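Local coordinates for luciferase-like monooxygenase (PDB 4US5), which probably acts as a flavin-dependent monooxygenase of the bacterial luciferase (alkanal monooxygenase) type, using molecular oxygen in paired-donor oxidations, at residues B[242-247]-B[266-271]. Numbering follows the deposited sequence.
Sequences THRLFH and AEMDKP
Met268, modelled as selenomethionine, reaches from helix 261-268 to helix 233-251 between Arg244 and Leu245. The bend at chi2 (-55°) lays its selenium against the opposing backbone, SE being 3.7 Å from Leu245 CA, and the CA atoms of this pair are 6.4 Å apart. A second bend at chi3 (-57°) turns CE toward NH2 of Arg244. The isobutyl group of Leu245 closes the same patch, with CD1 4.0 Å from SE of Met268. Leu245 CG stands anti to its amide nitrogen (chi1 178°), and both methyls thereby reach Glu267, CD1 coming within 3.9 Å of its CB. The carboxylate of Glu267 turns away from the interface and forms a salt bridge with Lys270. On the other flank, the guanidinium of Arg244 lays one face over Met268, where CG sits 4.2 Å above the plane near its centre and CB is 3.7 Å from NH1. At the guanidinium edge, in plane, a water accepts from NH2 of Arg244 at 3.1 Å and lies 3.0 Å from Met268 O, linking the arginine to that backbone. NH2 also forms a salt bridge with Asp274, so water and carboxylate hold the guanidinium while Met268 packs on one face. Arg248, on helix 233-251, hydrogen-bonds Glu267 O and Lys270 O. The whole is helix-helix packing within the excursion between strands 221-229 and 286-289 of the luciferase-like TIM-barrel fold.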
ATOM      1  N   THR B 242      -2.257  24.599  20.790  1.00 21.92           N
ATOM      2  CA  THR B 242      -3.037  23.758  19.884  1.00 19.63           C
ATOM      3  C   THR B 242      -3.437  22.440  20.516  1.00 20.77           C
ATOM      4  O   THR B 242      -4.618  22.038  20.498  1.00 19.75           O
ATOM      5  CB  THR B 242      -2.208  23.480  18.607  1.00 19.91           C
ATOM      6  OG1 THR B 242      -2.089  24.689  17.871  1.00 20.55           O
ATOM      7  CG2 THR B 242      -2.808  22.377  17.728  1.00 19.89           C
ATOM      8  N   HIS B 243      -2.462  21.760  21.101  1.00 20.14           N
ATOM      9  CA  HIS B 243      -2.719  20.468  21.683  1.00 20.20           C
ATOM     10  C   HIS B 243      -3.605  20.572  22.931  1.00 19.99           C
ATOM     11  O   HIS B 243      -4.465  19.729  23.175  1.00 22.69           O
ATOM     12  CB  HIS B 243      -1.404  19.808  22.029  1.00 21.02           C
ATOM     13  CG  HIS B 243      -1.462  18.328  21.985  1.00 18.81           C
ATOM     14  ND1 HIS B 243      -0.340  17.551  22.042  1.00 21.00           N
ATOM     15  CD2 HIS B 243      -2.504  17.478  21.844  1.00 19.92           C
ATOM     16  CE1 HIS B 243      -0.687  16.279  21.964  1.00 19.20           C
ATOM     17  NE2 HIS B 243      -1.990  16.213  21.797  1.00 20.36           N
ATOM     18  N   ARG B 244      -3.307  21.568  23.752  1.00 19.70           N
ATOM     19  CA  ARG B 244      -4.065  21.813  24.946  1.00 20.53           C
ATOM     20  C   ARG B 244      -5.551  22.010  24.595  1.00 20.83           C
ATOM     21  O   ARG B 244      -6.432  21.428  25.249  1.00 22.04           O
ATOM     22  CB  ARG B 244      -3.513  23.025  25.668  1.00 20.96           C
ATOM     23  CG  ARG B 244      -2.144  22.827  26.268  1.00 21.23           C
ATOM     24  CD  ARG B 244      -1.613  24.107  26.875  1.00 22.86           C
ATOM     25  NE  ARG B 244      -2.418  24.497  28.028  1.00 23.22           N
ATOM     26  CZ  ARG B 244      -2.664  25.747  28.394  1.00 27.70           C
ATOM     27  NH1 ARG B 244      -2.159  26.766  27.724  1.00 25.58           N
ATOM     28  NH2 ARG B 244      -3.460  25.973  29.454  1.00 30.22           N
ATOM     29  N   LEU B 245      -5.808  22.851  23.601  1.00 20.67           N
ATOM     30  CA  LEU B 245      -7.206  23.169  23.193  1.00 20.85           C
ATOM     31  C   LEU B 245      -7.859  21.968  22.549  1.00 21.68           C
ATOM     32  O   LEU B 245      -9.035  21.717  22.766  1.00 22.59           O
ATOM     33  CB  LEU B 245      -7.240  24.357  22.239  1.00 19.41           C
ATOM     34  CG  LEU B 245      -8.627  24.768  21.699  1.00 20.37           C
ATOM     35  CD1 LEU B 245      -9.574  25.063  22.848  1.00 22.31           C
ATOM     36  CD2 LEU B 245      -8.510  25.966  20.771  1.00 20.97           C
ATOM     37  N   PHE B 246      -7.074  21.173  21.805  1.00 20.58           N
ATOM     38  CA  PHE B 246      -7.621  19.949  21.219  1.00 23.33           C
ATOM     39  C   PHE B 246      -8.131  19.058  22.328  1.00 24.61           C
ATOM     40  O   PHE B 246      -9.228  18.503  22.236  1.00 24.99           O
ATOM     41  CB  PHE B 246      -6.565  19.220  20.351  1.00 21.57           C
ATOM     42  CG  PHE B 246      -7.085  17.990  19.641  1.00 21.80           C
ATOM     43  CD1 PHE B 246      -7.849  18.092  18.500  1.00 22.99           C
ATOM     44  CD2 PHE B 246      -6.791  16.726  20.139  1.00 22.90           C
ATOM     45  CE1 PHE B 246      -8.336  16.964  17.851  1.00 25.59           C
ATOM     46  CE2 PHE B 246      -7.261  15.584  19.505  1.00 24.38           C
ATOM     47  CZ  PHE B 246      -8.022  15.698  18.349  1.00 25.23           C
ATOM     48  N   HIS B 247      -7.399  18.978  23.432  1.00 25.49           N
ATOM     49  CA  HIS B 247      -7.878  18.166  24.547  1.00 27.76           C
ATOM     50  C   HIS B 247      -9.115  18.735  25.245  1.00 26.07           C
ATOM     51  O   HIS B 247      -9.977  17.987  25.647  1.00 26.43           O
ATOM     52  CB  HIS B 247      -6.792  17.934  25.593  1.00 27.60           C
ATOM     53  CG  HIS B 247      -6.028  16.683  25.371  1.00 30.64           C
ATOM     54  ND1 HIS B 247      -5.017  16.602  24.441  1.00 33.72           N
ATOM     55  CD2 HIS B 247      -6.160  15.446  25.900  1.00 30.81           C
ATOM     56  CE1 HIS B 247      -4.553  15.368  24.410  1.00 29.97           C
ATOM     57  NE2 HIS B 247      -5.198  14.661  25.321  1.00 36.37           N
ATOM     58  N   ALA B 266      -5.369  32.094  23.061  1.00 34.84           N
ATOM     59  CA  ALA B 266      -6.504  32.911  23.517  1.00 35.85           C
ATOM     60  C   ALA B 266      -7.564  32.094  24.218  1.00 34.05           C
ATOM     61  O   ALA B 266      -7.991  32.446  25.324  1.00 35.72           O
ATOM     62  CB  ALA B 266      -7.113  33.670  22.340  1.00 36.74           C
ATOM     63  N   GLU B 267      -7.982  30.986  23.610  1.00 30.47           N
ATOM     64  CA  GLU B 267      -8.970  30.105  24.243  1.00 29.53           C
ATOM     65  C   GLU B 267      -8.527  29.546  25.584  1.00 28.94           C
ATOM     66  O   GLU B 267      -9.333  29.440  26.514  1.00 30.68           O
ATOM     67  CB  GLU B 267      -9.365  28.940  23.319  1.00 32.29           C
ATOM     68  CG  GLU B 267     -10.239  29.332  22.145  1.00 37.61           C
ATOM     69  CD  GLU B 267     -11.548  29.968  22.607  1.00 43.19           C
ATOM     70  OE1 GLU B 267     -12.382  29.257  23.212  1.00 44.83           O
ATOM     71  OE2 GLU B 267     -11.697  31.191  22.419  1.00 47.35           O
HETATM   72  N   MSE B 268      -7.266  29.109  25.684  1.00 27.57           N
HETATM   73  CA  MSE B 268      -6.838  28.424  26.898  1.00 29.17           C
HETATM   74  C   MSE B 268      -6.637  29.410  28.029  1.00 32.40           C
HETATM   75  O   MSE B 268      -6.570  29.006  29.173  1.00 33.97           O
HETATM   76  CB  MSE B 268      -5.573  27.615  26.666  1.00 29.01           C
HETATM   77  CG  MSE B 268      -5.844  26.463  25.685  1.00 25.87           C
HETATM   78 SE   MSE B 268      -7.290  25.261  26.186  1.00 31.32          SE
HETATM   79  CE  MSE B 268      -6.679  24.673  27.958  1.00 29.06           C
ATOM     80  N   ASP B 269      -6.529  30.699  27.712  1.00 35.48           N
ATOM     81  CA  ASP B 269      -6.499  31.739  28.754  1.00 40.39           C
ATOM     82  C   ASP B 269      -7.879  31.961  29.393  1.00 41.24           C
ATOM     83  O   ASP B 269      -7.976  32.595  30.446  1.00 45.30           O
ATOM     84  CB  ASP B 269      -5.950  33.070  28.201  1.00 41.32           C
ATOM     85  CG  ASP B 269      -4.424  33.072  28.050  1.00 43.99           C
ATOM     86  OD1 ASP B 269      -3.753  32.258  28.699  1.00 45.60           O
ATOM     87  OD2 ASP B 269      -3.910  33.876  27.254  1.00 49.84           O
ATOM     88  N   LYS B 270      -8.937  31.452  28.768  1.00 41.06           N
ATOM     89  CA  LYS B 270     -10.272  31.564  29.324  1.00 40.56           C
ATOM     90  C   LYS B 270     -10.576  30.358  30.199  1.00 41.57           C
ATOM     91  O   LYS B 270     -10.024  29.280  29.989  1.00 36.22           O
ATOM     92  CB  LYS B 270     -11.321  31.670  28.218  1.00 42.10           C
ATOM     93  CG  LYS B 270     -11.088  32.799  27.215  1.00 44.88           C
ATOM     94  CD  LYS B 270     -11.779  32.510  25.887  1.00 48.26           C
ATOM     95  CE  LYS B 270     -11.646  33.669  24.864  1.00 50.09           C
ATOM     96  NZ  LYS B 270     -12.707  33.644  23.811  1.00 50.64           N
ATOM     97  N   PRO B 271     -11.475  30.536  31.181  1.00 43.02           N
ATOM     98  CA  PRO B 271     -11.892  29.433  32.037  1.00 41.96           C
ATOM     99  C   PRO B 271     -12.444  28.259  31.229  1.00 40.22           C
ATOM    100  O   PRO B 271     -13.041  28.463  30.163  1.00 40.41           O
ATOM    101  CB  PRO B 271     -13.006  30.048  32.901  1.00 47.28           C
ATOM    102  CG  PRO B 271     -12.750  31.524  32.885  1.00 48.23           C
ATOM    103  CD  PRO B 271     -12.112  31.821  31.559  1.00 46.66           C
TER
HETATM  104  O   HOH W   1      -2.909  30.050  26.866  1.00 36.24           O
HETATM  105  O   HOH W   2      -3.668  29.049  29.890  1.00 43.41           O